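Local coordinates for protein translation initiation factor eIF2B subunit delta (Schizosaccharomyces pombe, PDB 5B04) that acts as a component of the heterodecameric eIF2B complex, which catalyses the exchange of GDP for GTP on the gamma subunit of the translation initiation factor eIF2, at residues G[346-350]-G[452-456]. Coordinates in Å, arbitrary orientation, origin at the centre of the assembly. Residue numbers count along the deposited sequence, not the author numbering.
Sequences MLSNG and STSVP
A buried, loop-to-helix-start packing contact joins the beta hairpin connection between strands 345-346 and 352-355 to the 3-10 turn and first residues of the C-terminal helix 455-461. Leu347 to Gly350 form a type I beta turn, with Ser348 (phi/psi -71/-14°) and Asn349 (-89/1°) at its corners and Gly350 N bonded to Leu347 O at 3.0 Å. Gly350 follows at 100/-1°, where a CB would jam against the preceding carbonyl and lie 3.1 Å from Thr453 CA; its absence lets the backbones meet, Gly350 CA to Thr453 CA being 4.0 Å. There Gly350 CA also makes a CA-H...O contact with Ser452 O (3.2 Å, 139° at H), and Ser452 OG, with chi1 p, donates to Gly350 O at 3.1 Å.

In the Rossmann-like domain of the eIF2B alpha/beta/delta family, the hairpin belongs to a small antiparallel sheet, whereas 452-456 follows strand 448-450, outermost in the main mixed sheet within this chain, so the hairpin turn packs against the chain leaving that strand. Val455 (chi1 t) has its CA-to-CB bond toward 346-350: its CG2 lies 3.6 Å from Met346 CG, just before the turn, and its CG1 3.8 Å from Leu347 O. Further along, Ser348 O approaches Pro456 CD at 3.2 Å. Ser348 CA and Pro456 CA are 5.2 Å apart. Ser348 OG is hydrogen-bonded to Thr382 O. Ser454, the N-cap residue, points away from the turn, and its OG bonds to Pro451 O rather than capping the helix. The beta subunit packs Pro380 on Asn349 and Tyr383 on Pro456.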
loop_
_atom_site.group_PDB
_atom_site.type_symbol
_atom_site.label_atom_id
_atom_site.label_comp_id
_atom_site.label_asym_id
_atom_site.label_seq_id
_atom_site.Cartn_x
_atom_site.Cartn_y
_atom_site.Cartn_z
ATOM N N MET G 346 3.019 -10.331 22.259
ATOM C CA MET G 346 4.059 -9.825 21.373
ATOM C C MET G 346 4.384 -10.875 20.316
ATOM O O MET G 346 4.821 -11.979 20.640
ATOM C CB MET G 346 5.312 -9.451 22.166
ATOM C CG MET G 346 6.260 -8.524 21.425
ATOM S SD MET G 346 5.700 -6.811 21.425
ATOM C CE MET G 346 5.596 -6.492 23.183
ATOM N N LEU G 347 4.161 -10.530 19.052
ATOM C CA LEU G 347 4.321 -11.479 17.953
ATOM C C LEU G 347 5.790 -11.763 17.646
ATOM O O LEU G 347 6.665 -10.945 17.930
ATOM C CB LEU G 347 3.609 -10.961 16.705
ATOM C CG LEU G 347 2.107 -10.731 16.882
ATOM C CD1 LEU G 347 1.526 -10.017 15.675
ATOM C CD2 LEU G 347 1.389 -12.050 17.128
ATOM N N SER G 348 6.048 -12.925 17.052
ATOM C CA SER G 348 7.413 -13.399 16.837
ATOM C C SER G 348 8.179 -12.614 15.776
ATOM O O SER G 348 9.398 -12.735 15.676
ATOM C CB SER G 348 7.401 -14.882 16.460
ATOM O OG SER G 348 7.108 -15.686 17.587
ATOM N N ASN G 349 7.473 -11.816 14.982
ATOM C CA ASN G 349 8.141 -10.975 13.994
ATOM C C ASN G 349 8.511 -9.626 14.597
ATOM O O ASN G 349 9.064 -8.762 13.917
ATOM C CB ASN G 349 7.265 -10.777 12.757
ATOM C CG ASN G 349 6.129 -9.805 12.996
ATOM O OD1 ASN G 349 5.376 -9.936 13.959
ATOM N ND2 ASN G 349 6.006 -8.815 12.119
ATOM N N GLY G 350 8.200 -9.455 15.878
ATOM C CA GLY G 350 8.533 -8.236 16.591
ATOM C C GLY G 350 7.364 -7.278 16.708
ATOM O O GLY G 350 7.487 -6.206 17.299
ATOM N N SER G 452 12.246 -5.309 19.939
ATOM C CA SER G 452 11.063 -6.160 19.844
ATOM C C SER G 452 11.285 -7.355 18.923
ATOM O O SER G 452 10.625 -8.384 19.056
ATOM C CB SER G 452 9.863 -5.347 19.358
ATOM O OG SER G 452 10.097 -4.820 18.063
ATOM N N THR G 453 12.224 -7.215 17.995
ATOM C CA THR G 453 12.513 -8.260 17.021
ATOM C C THR G 453 13.200 -9.473 17.646
ATOM O O THR G 453 13.286 -10.531 17.022
ATOM C CB THR G 453 13.396 -7.724 15.882
ATOM O OG1 THR G 453 14.657 -7.299 16.414
ATOM C CG2 THR G 453 12.721 -6.545 15.197
ATOM N N SER G 454 13.686 -9.323 18.875
ATOM C CA SER G 454 14.397 -10.407 19.546
ATOM C C SER G 454 13.456 -11.275 20.379
ATOM O O SER G 454 13.896 -12.015 21.257
ATOM C CB SER G 454 15.517 -9.851 20.430
ATOM O OG SER G 454 14.996 -9.200 21.574
ATOM N N VAL G 455 12.161 -11.181 20.098
ATOM C CA VAL G 455 11.166 -12.010 20.776
ATOM C C VAL G 455 11.349 -13.520 20.539
ATOM O O VAL G 455 11.347 -14.288 21.502
ATOM C CB VAL G 455 9.728 -11.599 20.367
ATOM C CG1 VAL G 455 8.748 -12.746 20.579
ATOM C CG2 VAL G 455 9.293 -10.374 21.145
ATOM N N PRO G 456 11.519 -13.959 19.271
ATOM C CA PRO G 456 11.623 -15.413 19.088
ATOM C C PRO G 456 12.884 -16.012 19.709
ATOM O O PRO G 456 12.948 -17.224 19.916
ATOM C CB PRO G 456 11.639 -15.573 17.566
ATOM C CG PRO G 456 12.166 -14.284 17.060
ATOM C CD PRO G 456 11.620 -13.245 17.985
#